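Local structure of periplasmic binding protein/LacI transcriptional regulator (Alkaliphilus metalliredigens, 3CTP) at residues A[111-116]-A[132-137]; A[150-155]-A[287-292]; A[176-181]-A[236-241]; A[255-260]-A[320-325]. The protein binds the sugar beta-D-xylulofuranose and, as a member of the LacI family, probably acts as a DNA-binding repressor of transcription. All coordinates share one frame; numbering follows the deposited sequence.

Contact 1: residues A[111-116]-A[132-137]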
loop_
_atom_site.group_PDB
_atom_site.type_symbol
_atom_site.label_atom_id
_atom_site.label_comp_id
_atom_site.label_asym_id
_atom_site.label_seq_id
_atom_site.Cartn_x
_atom_site.Cartn_y
_atom_site.Cartn_z
ATOM N N VAL A 111 10.186 19.065 10.825
ATOM C CA VAL A 111 8.770 19.404 10.839
ATOM C C VAL A 111 8.086 18.789 12.073
ATOM O O VAL A 111 7.302 19.456 12.762
ATOM C CB VAL A 111 8.096 18.930 9.556
ATOM C CG1 VAL A 111 6.605 19.151 9.642
ATOM C CG2 VAL A 111 8.689 19.675 8.353
ATOM N N LEU A 112 8.378 17.525 12.375
ATOM C CA LEU A 112 7.799 16.909 13.576
ATOM C C LEU A 112 8.219 17.644 14.848
ATOM O O LEU A 112 7.411 17.860 15.751
ATOM C CB LEU A 112 8.207 15.431 13.648
ATOM C CG LEU A 112 7.535 14.582 12.565
ATOM C CD1 LEU A 112 8.201 13.213 12.400
ATOM C CD2 LEU A 112 6.013 14.436 12.884
ATOM N N GLN A 113 9.491 18.021 14.945
ATOM C CA GLN A 113 9.959 18.808 16.103
ATOM C C GLN A 113 9.229 20.147 16.211
ATOM O O GLN A 113 8.846 20.578 17.308
ATOM C CB GLN A 113 11.471 19.050 15.985
ATOM C CG GLN A 113 12.025 20.133 16.883
ATOM C CD GLN A 113 13.524 20.295 16.703
ATOM O OE1 GLN A 113 13.982 21.234 16.047
ATOM N NE2 GLN A 113 14.293 19.364 17.257
ATOM N N SER A 114 9.047 20.824 15.076
ATOM C CA SER A 114 8.434 22.145 15.087
ATOM C C SER A 114 6.971 22.043 15.502
ATOM O O SER A 114 6.406 22.970 16.091
ATOM C CB SER A 114 8.569 22.820 13.714
ATOM O OG SER A 114 7.633 22.284 12.787
ATOM N N HIS A 115 6.365 20.887 15.220
ATOM C CA HIS A 115 4.973 20.606 15.625
ATOM C C HIS A 115 4.844 19.978 17.010
ATOM O O HIS A 115 3.735 19.654 17.449
ATOM C CB HIS A 115 4.286 19.727 14.579
ATOM C CG HIS A 115 3.873 20.490 13.370
ATOM N ND1 HIS A 115 4.753 20.803 12.356
ATOM C CD2 HIS A 115 2.694 21.070 13.039
ATOM C CE1 HIS A 115 4.127 21.515 11.437
ATOM N NE2 HIS A 115 2.878 21.695 11.830
ATOM N N ARG A 116 5.968 19.804 17.691
ATOM C CA ARG A 116 5.970 19.381 19.083
ATOM C C ARG A 116 5.225 18.070 19.302
ATOM O O ARG A 116 4.438 17.935 20.258
ATOM C CB ARG A 116 5.356 20.466 19.982
ATOM C CG ARG A 116 6.187 21.735 20.084
ATOM C CD ARG A 116 5.537 22.688 21.089
ATOM N NE ARG A 116 6.478 23.674 21.611
ATOM C CZ ARG A 116 7.212 23.501 22.706
ATOM N NH1 ARG A 116 7.127 22.366 23.394
ATOM N NH2 ARG A 116 8.044 24.454 23.102
ATOM N N ALA A 132 20.930 13.820 17.269
ATOM C CA ALA A 132 21.731 13.995 18.479
ATOM C C ALA A 132 21.223 15.113 19.383
ATOM O O ALA A 132 21.345 15.043 20.607
ATOM C CB ALA A 132 23.198 14.234 18.107
ATOM N N ASN A 133 20.657 16.149 18.782
ATOM C CA ASN A 133 20.221 17.300 19.550
ATOM C C ASN A 133 18.713 17.338 19.757
ATOM O O ASN A 133 18.227 17.892 20.746
ATOM C CB ASN A 133 20.712 18.581 18.873
ATOM C CG ASN A 133 21.034 18.370 17.406
ATOM O OD1 ASN A 133 22.021 18.905 16.893
ATOM N ND2 ASN A 133 20.214 17.564 16.725
ATOM N N ILE A 134 17.969 16.745 18.830
ATOM C CA ILE A 134 16.524 16.780 18.946
ATOM C C ILE A 134 16.210 16.385 20.376
ATOM O O ILE A 134 16.900 15.551 20.959
ATOM C CB ILE A 134 15.830 15.871 17.916
ATOM C CG1 ILE A 134 15.558 14.483 18.491
ATOM C CG2 ILE A 134 16.660 15.778 16.641
ATOM C CD1 ILE A 134 14.711 13.625 17.566
ATOM N N ASP A 135 15.210 17.028 20.963
ATOM C CA ASP A 135 14.894 16.806 22.360
ATOM C C ASP A 135 13.503 16.200 22.460
ATOM O O ASP A 135 12.656 16.660 23.223
ATOM C CB ASP A 135 14.943 18.130 23.120
ATOM C CG ASP A 135 14.988 17.936 24.613
ATOM O OD1 ASP A 135 16.002 18.321 25.231
ATOM O OD2 ASP A 135 14.013 17.384 25.163
ATOM N N ILE A 136 13.274 15.170 21.662
ATOM C CA ILE A 136 11.978 14.521 21.585
ATOM C C ILE A 136 12.283 13.036 21.621
ATOM O O ILE A 136 13.267 12.603 21.020
ATOM C CB ILE A 136 11.269 14.856 20.259
ATOM C CG1 ILE A 136 10.816 16.320 20.240
ATOM C CG2 ILE A 136 10.055 13.972 20.059
ATOM C CD1 ILE A 136 10.045 16.697 18.976
ATOM N N PRO A 137 11.470 12.253 22.338
ATOM C CA PRO A 137 11.705 10.803 22.400
ATOM C C PRO A 137 11.647 10.156 21.022
ATOM O O PRO A 137 10.750 10.473 20.223
ATOM C CB PRO A 137 10.532 10.292 23.249
ATOM C CG PRO A 137 10.222 11.501 24.172
ATOM C CD PRO A 137 10.437 12.708 23.296
#
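Ile136 presses its tip against the backbone of helix 102-114 at Gln113. This is the tight part of the contact. CD1 of Ile136 lies 3.6 Å from Gln113 CA. Ile136 CD1 also meets Gln113 CB at 4.1 Å. The methyl stands anti to CA of its own residue (chi2 -177°), which carries it straight out to the helix.

The solvent side is looser. The amide of Gln113 reaches over the loop at the end of an extended side chain. Its CG is anti to the backbone N (chi1 164°). Gln113 NE2 then comes 3.8 Å from Ile134 CA, and the two side chains cross obliquely. The two segments share van der Waals contact and no hydrogen bonds. Gln113 and Asp135 are both exposed.

The helix end is held from within. Val111 O takes three donors: His115 N, Ser114 OG and His115 ND1. His115 ND1 lies 2.9 Å from Val111 O, and the oxygen lies in the plane of the imidazole. Arg116 leaves the helix with positive phi in a Schellman motif. The His115 ring meets Phe94 of the second subunit edge-to-face, so this helix end also borders the dimer interface. On the loop side, Pro137 packs on Leu297, Ile300 and Ile301 of helix 286-302.

Helix 102-114 links the parallel strands 92-97 and 119-123, and residues 132-137 lead into strand 138-141. The packing of such a crossover helix against a loop, at the end of the sheet where strands 119-123 and 138-141 begin, is part of the beta-alpha-beta architecture of the periplasmic-binding-protein fold.

Contact 2: residues A[150-155]-A[287-292]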
loop_
_atom_site.group_PDB
_atom_site.type_symbol
_atom_site.label_atom_id
_atom_site.label_comp_id
_atom_site.label_asym_id
_atom_site.label_seq_id
_atom_site.Cartn_x
_atom_site.Cartn_y
_atom_site.Cartn_z
ATOM N N ILE A 150 16.740 3.235 21.219
ATOM C CA ILE A 150 16.396 1.819 21.144
ATOM C C ILE A 150 16.032 1.441 19.725
ATOM O O ILE A 150 15.300 2.173 19.068
ATOM C CB ILE A 150 15.161 1.539 21.995
ATOM C CG1 ILE A 150 15.510 1.722 23.485
ATOM C CG2 ILE A 150 14.641 0.083 21.751
ATOM C CD1 ILE A 150 14.260 1.710 24.405
ATOM N N THR A 151 16.505 0.293 19.272
ATOM C CA THR A 151 16.187 -0.211 17.921
ATOM C C THR A 151 15.386 -1.514 18.061
ATOM O O THR A 151 15.815 -2.460 18.767
ATOM C CB THR A 151 17.494 -0.516 17.145
ATOM O OG1 THR A 151 18.370 0.621 17.199
ATOM C CG2 THR A 151 17.197 -0.865 15.696
ATOM N N ILE A 152 14.225 -1.576 17.397
ATOM C CA ILE A 152 13.362 -2.746 17.414
ATOM C C ILE A 152 13.416 -3.349 16.004
ATOM O O ILE A 152 13.352 -2.625 15.009
ATOM C CB ILE A 152 11.881 -2.330 17.715
ATOM C CG1 ILE A 152 11.738 -1.616 19.078
ATOM C CG2 ILE A 152 10.948 -3.545 17.689
ATOM C CD1 ILE A 152 11.932 -0.031 19.031
ATOM N N SER A 153 13.500 -4.662 15.909
ATOM C CA SER A 153 13.563 -5.291 14.602
ATOM C C SER A 153 13.054 -6.702 14.671
ATOM O O SER A 153 12.890 -7.223 15.769
ATOM C CB SER A 153 15.014 -5.282 14.148
ATOM O OG SER A 153 15.125 -5.777 12.824
ATOM N N SER A 154 12.775 -7.327 13.520
ATOM C CA SER A 154 12.583 -8.771 13.516
ATOM C C SER A 154 13.948 -9.456 13.513
ATOM O O SER A 154 14.963 -8.807 13.303
ATOM C CB SER A 154 11.799 -9.233 12.288
ATOM O OG SER A 154 10.460 -8.717 12.297
ATOM N N ASP A 155 13.960 -10.771 13.721
ATOM C CA ASP A 155 15.205 -11.540 13.709
ATOM C C ASP A 155 15.620 -11.832 12.278
ATOM O O ASP A 155 15.466 -12.932 11.750
ATOM C CB ASP A 155 15.002 -12.828 14.525
ATOM C CG ASP A 155 16.272 -13.592 14.737
ATOM O OD1 ASP A 155 17.348 -13.178 14.231
ATOM O OD2 ASP A 155 16.152 -14.653 15.394
ATOM N N GLU A 287 2.212 -7.602 14.906
ATOM C CA GLU A 287 1.565 -7.226 16.170
ATOM C C GLU A 287 2.596 -7.062 17.291
ATOM O O GLU A 287 2.532 -6.091 18.084
ATOM C CB GLU A 287 0.490 -8.242 16.599
ATOM C CG GLU A 287 -0.730 -8.233 15.688
ATOM C CD GLU A 287 -1.714 -7.137 16.027
ATOM O OE1 GLU A 287 -1.736 -6.684 17.195
ATOM O OE2 GLU A 287 -2.488 -6.743 15.127
ATOM N N ALA A 288 3.519 -8.017 17.417
ATOM C CA ALA A 288 4.549 -7.896 18.460
ATOM C C ALA A 288 5.470 -6.696 18.212
ATOM O O ALA A 288 5.882 -6.009 19.162
ATOM C CB ALA A 288 5.384 -9.180 18.558
ATOM N N LEU A 289 5.836 -6.455 16.954
ATOM C CA LEU A 289 6.698 -5.304 16.654
ATOM C C LEU A 289 5.998 -4.009 17.039
ATOM O O LEU A 289 6.595 -3.135 17.671
ATOM C CB LEU A 289 7.018 -5.250 15.159
ATOM C CG LEU A 289 7.960 -6.350 14.678
ATOM C CD1 LEU A 289 7.883 -6.443 13.147
ATOM C CD2 LEU A 289 9.410 -6.058 15.127
ATOM N N ALA A 290 4.727 -3.876 16.638
ATOM C CA ALA A 290 3.994 -2.637 16.896
ATOM C C ALA A 290 3.784 -2.431 18.381
ATOM O O ALA A 290 3.942 -1.327 18.905
ATOM C CB ALA A 290 2.631 -2.689 16.153
ATOM N N TYR A 291 3.383 -3.494 19.077
ATOM C CA TYR A 291 3.225 -3.427 20.516
ATOM C C TYR A 291 4.505 -2.934 21.181
ATOM O O TYR A 291 4.486 -2.031 22.043
ATOM C CB TYR A 291 2.847 -4.817 21.076
ATOM C CG TYR A 291 2.921 -4.909 22.588
ATOM C CD1 TYR A 291 1.873 -4.488 23.369
ATOM C CD2 TYR A 291 4.054 -5.410 23.216
ATOM C CE1 TYR A 291 1.944 -4.547 24.761
ATOM C CE2 TYR A 291 4.127 -5.494 24.613
ATOM C CZ TYR A 291 3.063 -5.060 25.363
ATOM O OH TYR A 291 3.118 -5.142 26.741
ATOM N N THR A 292 5.620 -3.525 20.781
ATOM C CA THR A 292 6.907 -3.251 21.415
ATOM C C THR A 292 7.353 -1.816 21.146
ATOM O O THR A 292 7.811 -1.123 22.033
ATOM C CB THR A 292 7.935 -4.277 20.919
ATOM O OG1 THR A 292 7.488 -5.571 21.354
ATOM C CG2 THR A 292 9.346 -4.000 21.487
#
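Ile152 and Leu289 join strand 151-154 to the face of helix 286-302. The strand and helix segments run antiparallel, at 175°, with their axes 8.9 Å apart.

Apolar packing carries most of the contact. CG2 of Ile152 meets Leu289 CD2 at 3.9 Å. Thr292 CG2 sits beside both branches of the isoleucine, 4.1 Å from Ile152 CG2. Ile152 runs counter to both Leu289 and Thr292 where they pass.

A second group sets methyls against polar atoms. Leu289 CD2 lies 3.7 Å from Ser153 O. The other methyl, Leu289 CD1, lies 3.5 Å from Ser154 OG. That hydroxyl is not left without a partner, because it is hydrogen-bonded to Gln284, a residue of the sugar pocket.

Hydrogen bonding of the helix side chain is internal. Thr292 OG1 stands beside its own backbone N (chi1 -63°) and donates to Ala288 O at 2.8 Å. Thr292 N reaches the same oxygen from the opposite face of its plane. An alanine here would probably open a gap beside Ile152 and leave Ala288 O without its hydroxyl donor.

Strand 151-154 lies in the sheet between strands 138-141 and 311-318. Ile152 also packs on Ile293 and Leu296 of the helix. Leu289 touches Met313 and Thr292 touches Tyr311, both of strand 311-318. Ala290 points away from the strand and packs on Val81, Ile82 and Tyr85 of helix 73-88.

Contact 3: residues A[176-181]-A[236-241]. With XLF (beta-D-xylulofuranose), chain C.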
loop_
_atom_site.group_PDB
_atom_site.type_symbol
_atom_site.label_atom_id
_atom_site.label_comp_id
_atom_site.label_asym_id
_atom_site.label_seq_id
_atom_site.Cartn_x
_atom_site.Cartn_y
_atom_site.Cartn_z
ATOM N N LEU A 176 19.647 -18.477 -6.110
ATOM C CA LEU A 176 19.857 -17.044 -6.282
ATOM C C LEU A 176 19.257 -16.336 -5.087
ATOM O O LEU A 176 18.147 -16.689 -4.643
ATOM C CB LEU A 176 19.076 -16.583 -7.518
ATOM C CG LEU A 176 18.986 -15.076 -7.786
ATOM C CD1 LEU A 176 20.359 -14.479 -8.044
ATOM C CD2 LEU A 176 18.092 -14.809 -8.988
ATOM N N HIS A 177 19.951 -15.320 -4.586
ATOM C CA HIS A 177 19.326 -14.410 -3.598
ATOM C C HIS A 177 19.280 -13.021 -4.223
ATOM O O HIS A 177 20.319 -12.477 -4.612
ATOM C CB HIS A 177 20.110 -14.389 -2.280
ATOM C CG HIS A 177 19.633 -13.350 -1.308
ATOM N ND1 HIS A 177 18.300 -13.044 -1.154
ATOM C CD2 HIS A 177 20.304 -12.561 -0.435
ATOM C CE1 HIS A 177 18.167 -12.097 -0.225
ATOM N NE2 HIS A 177 19.366 -11.799 0.233
ATOM N N ILE A 178 18.061 -12.496 -4.379
ATOM C CA ILE A 178 17.878 -11.112 -4.782
ATOM C C ILE A 178 17.879 -10.333 -3.479
ATOM O O ILE A 178 16.919 -10.427 -2.685
ATOM C CB ILE A 178 16.583 -10.932 -5.554
ATOM C CG1 ILE A 178 16.732 -11.731 -6.865
ATOM C CG2 ILE A 178 16.346 -9.425 -5.859
ATOM C CD1 ILE A 178 15.506 -11.762 -7.772
ATOM N N LYS A 179 19.000 -9.650 -3.232
ATOM C CA LYS A 179 19.211 -8.953 -1.958
ATOM C C LYS A 179 18.815 -7.502 -2.032
ATOM O O LYS A 179 18.699 -6.916 -3.117
ATOM C CB LYS A 179 20.662 -9.113 -1.472
ATOM C CG LYS A 179 21.666 -8.376 -2.273
ATOM C CD LYS A 179 23.124 -8.515 -1.648
ATOM C CE LYS A 179 23.258 -7.845 -0.316
ATOM N NZ LYS A 179 23.152 -6.349 -0.341
ATOM N N GLY A 180 18.563 -6.934 -0.869
ATOM C CA GLY A 180 18.114 -5.548 -0.798
ATOM C C GLY A 180 19.289 -4.602 -0.783
ATOM O O GLY A 180 20.458 -5.035 -0.751
ATOM N N PRO A 181 18.988 -3.296 -0.812
ATOM C CA PRO A 181 19.953 -2.229 -0.743
ATOM C C PRO A 181 20.832 -2.384 0.503
ATOM O O PRO A 181 20.312 -2.720 1.554
ATOM C CB PRO A 181 19.055 -1.002 -0.508
ATOM C CG PRO A 181 17.797 -1.301 -1.134
ATOM C CD PRO A 181 17.616 -2.805 -1.003
ATOM N N PHE A 236 15.562 -16.692 -3.266
ATOM C CA PHE A 236 15.127 -16.002 -2.053
ATOM C C PHE A 236 15.139 -14.512 -2.382
ATOM O O PHE A 236 16.179 -13.979 -2.777
ATOM C CB PHE A 236 16.123 -16.302 -0.900
ATOM C CG PHE A 236 15.914 -15.475 0.361
ATOM C CD1 PHE A 236 14.642 -15.187 0.826
ATOM C CD2 PHE A 236 17.028 -15.042 1.109
ATOM C CE1 PHE A 236 14.464 -14.423 1.993
ATOM C CE2 PHE A 236 16.861 -14.265 2.282
ATOM C CZ PHE A 236 15.575 -13.979 2.734
ATOM N N VAL A 237 13.982 -13.860 -2.249
ATOM C CA VAL A 237 13.894 -12.425 -2.522
ATOM C C VAL A 237 13.721 -11.663 -1.217
ATOM O O VAL A 237 12.998 -12.100 -0.318
ATOM C CB VAL A 237 12.708 -12.102 -3.461
ATOM C CG1 VAL A 237 12.798 -10.632 -3.895
ATOM C CG2 VAL A 237 12.723 -13.021 -4.688
ATOM N N PHE A 238 14.398 -10.525 -1.103
ATOM C CA PHE A 238 14.527 -9.862 0.201
ATOM C C PHE A 238 13.227 -9.431 0.857
ATOM O O PHE A 238 13.200 -9.239 2.081
ATOM C CB PHE A 238 15.507 -8.669 0.118
ATOM C CG PHE A 238 15.009 -7.515 -0.734
ATOM C CD1 PHE A 238 14.333 -6.443 -0.146
ATOM C CD2 PHE A 238 15.277 -7.470 -2.098
ATOM C CE1 PHE A 238 13.907 -5.396 -0.937
ATOM C CE2 PHE A 238 14.864 -6.412 -2.888
ATOM C CZ PHE A 238 14.179 -5.368 -2.298
ATOM N N ASN A 239 12.159 -9.209 0.089
ATOM C CA ASN A 239 10.853 -9.028 0.728
ATOM C C ASN A 239 9.737 -9.446 -0.183
ATOM O O ASN A 239 9.979 -9.821 -1.336
ATOM C CB ASN A 239 10.654 -7.602 1.299
ATOM C CG ASN A 239 10.523 -6.551 0.239
ATOM O OD1 ASN A 239 10.260 -6.856 -0.913
ATOM N ND2 ASN A 239 10.711 -5.270 0.625
ATOM N N ASP A 240 8.523 -9.494 0.361
ATOM C CA ASP A 240 7.411 -10.059 -0.389
ATOM C C ASP A 240 7.004 -9.205 -1.583
ATOM O O ASP A 240 6.654 -9.743 -2.627
ATOM C CB ASP A 240 6.172 -10.282 0.495
ATOM C CG ASP A 240 6.352 -11.407 1.493
ATOM O OD1 ASP A 240 7.304 -12.209 1.372
ATOM O OD2 ASP A 240 5.495 -11.493 2.412
ATOM N N ILE A 241 7.019 -7.881 -1.424
ATOM C CA ILE A 241 6.609 -7.027 -2.564
ATOM C C ILE A 241 7.634 -7.118 -3.709
ATOM O O ILE A 241 7.254 -7.185 -4.887
ATOM C CB ILE A 241 6.282 -5.567 -2.108
ATOM C CG1 ILE A 241 5.733 -4.743 -3.277
ATOM C CG2 ILE A 241 7.478 -4.924 -1.450
ATOM C CD1 ILE A 241 4.375 -5.228 -3.750
HETATM O O4 XLF C . 13.964 -3.305 5.442
HETATM C C4 XLF C . 13.285 -4.541 5.206
HETATM C C5 XLF C . 13.153 -4.709 3.699
HETATM O O5 XLF C . 11.769 -4.500 3.399
HETATM C C3 XLF C . 11.853 -4.475 5.709
HETATM O O3 XLF C . 11.667 -5.269 6.888
HETATM C C2 XLF C . 11.096 -5.036 4.535
HETATM O O2 XLF C . 11.190 -6.475 4.503
HETATM C C1 XLF C . 9.649 -4.590 4.502
HETATM O O1 XLF C . 9.036 -5.063 3.294
#
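His177 and Phe236 pair on neighbouring parallel strands of the four-stranded, Rossmann-like sheet of one lobe of the periplasmic-binding-protein fold. The two side chains run alongside each other in the same direction. The rings are nearly parallel, at 13°, but slid apart with little overlap. Two donors grip Phe236 O. Ile178 N bonds to Phe236 O at 2.9 Å. His177 ND1 comes from above the carbonyl plane, also in a short bond, 2.8 Å from Phe236 O. A leucine in place of His177 would probably leave Phe236 O without its imidazole donor and Phe236 without this flat neighbour. Phe236 N to Leu176 O at 2.9 Å is a further rung, and Phe238 N adds a weak bond to Ile178 O.

Past the strand ends, Gly180 CA sits over the centre of one face of the Phe238 ring, 3.7 Å from the Phe238 ring centroid, a CH-pi contact. Ile178 O and C5 of the sugar lie at the ring edge.

The next shell fixes these groups. Phe194 stacks on Phe236. Lys179 NZ donates to Gly180 O and makes salt bridges to Glu209 and Glu188.

Asn239 then begins helix 240-252 as its N-cap. Its CG folds back over its own backbone (chi1 69°), which lets OD1 reach Ala242 N. Its ND2 is shared between Asp213 and the bound xylulofuranose, where Asn239 ND2 meets ring oxygen O5 of XLF at 3.1 Å in a nearly straight bond.

Contact 4: residues A[255-260]-A[320-325]. With NA (sodium ion), chain D.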
loop_
_atom_site.group_PDB
_atom_site.type_symbol
_atom_site.label_atom_id
_atom_site.label_comp_id
_atom_site.label_asym_id
_atom_site.label_seq_id
_atom_site.Cartn_x
_atom_site.Cartn_y
_atom_site.Cartn_z
ATOM N N VAL A 255 7.131 -18.954 -17.200
ATOM C CA VAL A 255 7.778 -19.816 -16.207
ATOM C C VAL A 255 6.749 -20.361 -15.225
ATOM O O VAL A 255 5.849 -19.630 -14.796
ATOM C CB VAL A 255 8.916 -19.050 -15.466
ATOM C CG1 VAL A 255 9.452 -19.848 -14.287
ATOM C CG2 VAL A 255 10.041 -18.747 -16.423
ATOM N N SER A 256 6.863 -21.651 -14.886
ATOM C CA SER A 256 5.934 -22.275 -13.963
ATOM C C SER A 256 6.565 -22.308 -12.587
ATOM O O SER A 256 7.678 -22.788 -12.413
ATOM C CB SER A 256 5.578 -23.708 -14.404
ATOM O OG SER A 256 4.617 -23.663 -15.450
ATOM N N ILE A 257 5.841 -21.770 -11.612
ATOM C CA ILE A 257 6.279 -21.769 -10.217
ATOM C C ILE A 257 5.257 -22.609 -9.458
ATOM O O ILE A 257 4.060 -22.365 -9.572
ATOM C CB ILE A 257 6.272 -20.326 -9.682
ATOM C CG1 ILE A 257 7.256 -19.461 -10.479
ATOM C CG2 ILE A 257 6.626 -20.276 -8.200
ATOM C CD1 ILE A 257 7.015 -17.950 -10.306
ATOM N N PRO A 258 5.718 -23.589 -8.669
ATOM C CA PRO A 258 7.101 -23.894 -8.301
ATOM C C PRO A 258 7.755 -24.990 -9.144
ATOM O O PRO A 258 8.858 -25.429 -8.813
ATOM C CB PRO A 258 6.942 -24.453 -6.886
ATOM C CG PRO A 258 5.637 -25.185 -6.939
ATOM C CD PRO A 258 4.760 -24.399 -7.888
ATOM N N GLN A 259 7.074 -25.435 -10.201
ATOM C CA GLN A 259 7.572 -26.568 -11.001
ATOM C C GLN A 259 8.958 -26.326 -11.590
ATOM O O GLN A 259 9.790 -27.238 -11.646
ATOM C CB GLN A 259 6.601 -26.887 -12.140
ATOM C CG GLN A 259 5.266 -27.435 -11.681
ATOM C CD GLN A 259 4.212 -26.362 -11.524
ATOM O OE1 GLN A 259 4.514 -25.217 -11.192
ATOM N NE2 GLN A 259 2.951 -26.729 -11.776
ATOM N N GLU A 260 9.207 -25.101 -12.037
ATOM C CA GLU A 260 10.468 -24.801 -12.687
ATOM C C GLU A 260 11.416 -24.036 -11.773
ATOM O O GLU A 260 12.640 -24.130 -11.905
ATOM C CB GLU A 260 10.206 -23.981 -13.939
ATOM C CG GLU A 260 9.518 -24.809 -15.017
ATOM C CD GLU A 260 9.452 -24.093 -16.333
ATOM O OE1 GLU A 260 8.654 -23.151 -16.465
ATOM O OE2 GLU A 260 10.189 -24.505 -17.259
ATOM N N ARG A 320 3.838 -21.852 1.740
ATOM C CA ARG A 320 2.695 -21.740 0.858
ATOM C C ARG A 320 2.990 -22.453 -0.460
ATOM O O ARG A 320 3.566 -23.542 -0.442
ATOM C CB ARG A 320 2.310 -20.286 0.646
ATOM C CG ARG A 320 1.983 -19.557 1.947
ATOM C CD ARG A 320 1.237 -18.283 1.637
ATOM N NE ARG A 320 0.791 -17.568 2.831
ATOM C CZ ARG A 320 1.259 -16.376 3.197
ATOM N NH1 ARG A 320 2.230 -15.775 2.494
ATOM N NH2 ARG A 320 0.750 -15.783 4.264
ATOM N N GLU A 321 2.563 -21.884 -1.584
ATOM C CA GLU A 321 2.533 -22.654 -2.832
ATOM C C GLU A 321 3.736 -22.454 -3.747
ATOM O O GLU A 321 3.895 -23.192 -4.732
ATOM C CB GLU A 321 1.243 -22.349 -3.617
ATOM C CG GLU A 321 -0.058 -22.814 -2.948
ATOM C CD GLU A 321 -1.309 -22.213 -3.606
ATOM O OE1 GLU A 321 -1.232 -21.110 -4.195
ATOM O OE2 GLU A 321 -2.385 -22.844 -3.529
ATOM N N THR A 322 4.599 -21.473 -3.444
ATOM C CA THR A 322 5.765 -21.255 -4.308
ATOM C C THR A 322 6.993 -22.104 -3.953
ATOM O O THR A 322 8.053 -21.972 -4.585
ATOM C CB THR A 322 6.176 -19.775 -4.321
ATOM O OG1 THR A 322 6.440 -19.382 -2.982
ATOM C CG2 THR A 322 5.028 -18.912 -4.865
ATOM N N THR A 323 6.867 -22.958 -2.935
ATOM C CA THR A 323 7.874 -24.000 -2.704
ATOM C C THR A 323 7.128 -25.321 -2.646
ATOM O O THR A 323 5.929 -25.352 -2.351
ATOM C CB THR A 323 8.674 -23.775 -1.406
ATOM O OG1 THR A 323 7.765 -23.610 -0.303
ATOM C CG2 THR A 323 9.506 -22.521 -1.540
ATOM N N ILE A 324 7.835 -26.402 -2.962
ATOM C CA ILE A 324 7.185 -27.705 -3.122
ATOM C C ILE A 324 6.987 -28.390 -1.783
ATOM O O ILE A 324 7.759 -28.178 -0.857
ATOM C CB ILE A 324 8.037 -28.599 -4.005
ATOM C CG1 ILE A 324 9.432 -28.735 -3.392
ATOM C CG2 ILE A 324 8.093 -28.036 -5.438
ATOM C CD1 ILE A 324 10.431 -29.550 -4.241
ATOM N N SER A 325 5.952 -29.224 -1.694
ATOM C CA SER A 325 5.669 -29.984 -0.482
ATOM C C SER A 325 5.068 -31.335 -0.843
ATOM O O SER A 325 4.548 -31.499 -1.946
ATOM C CB SER A 325 4.705 -29.213 0.417
ATOM O OG SER A 325 5.346 -28.096 1.012
HETATM NA NA NA D . 14.760 -23.947 -12.625
HETATM O O HOH W 1 14.768 -25.179 -14.498
HETATM O O HOH W 2 15.571 -25.854 -11.750
#
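Pro258 and Thr322 bring two irregular segments together, with 5.0 Å between Pro258 CA and Thr322 CA. The peptide bond before Pro258 is cis. Residues 255-260 form the return loop of a beta-alpha-beta unit, between helix 240-252 and strand 262-264 of the smaller sheet. Residues 320-325 are the last modelled part of the chain, after strand 311-318. Within the first loop, Glu260 N closes a turn on Ser256 O at 2.8 Å.

The proline ring carries the contact. Pro258 CG lies 3.4 Å from Glu321 O, and Pro258 CB lies against Thr322 O. Ile324 covers the same ring obliquely, with its CG2 4.0 Å from Pro258 CB. This branch methyl, anti to the carbonyl carbon of Ile324, does the touching. Beside the proline, Ile257 CG2 meets Thr322 CB at 3.9 Å. These two side chains run alongside each other in the same direction.

The polar groups of the tail are held by other parts of the lobe. Thr322 OG1 is hydrogen-bonded to Ile263 O and Thr280 N. Thr323 OG1 is bonded to Thr280 and His166.

At the far end of the loop is a sodium site. Glu260 OE1 accepts Ser256 N with its anti lone pair. The ion is bound by Val230 O, Tyr232 O and two waters, together with Glu260 O at 2.2 Å.

Contacts 2 and 3 are buried, contact 4 is partly buried and contact 1 lies at the surface. Contacts 1 and 2 belong to the lobe with the seven-stranded sheet, and both involve helix 286-302: contact 2 directly, contact 1 through Pro137. Contacts 3 and 4 belong to the other lobe, their centres about 17 Å apart. Contact 3 contains the start of helix 240-252, and Ile257 and Thr322 of contact 4 pack on it. Contact 3 pairs strands by backbone hydrogen bonds and stacks rings. The other three join their segments by van der Waals packing. Contact 3 reaches the sugar directly, contact 2 approaches it through Gln284, and contact 4 ends at sodium.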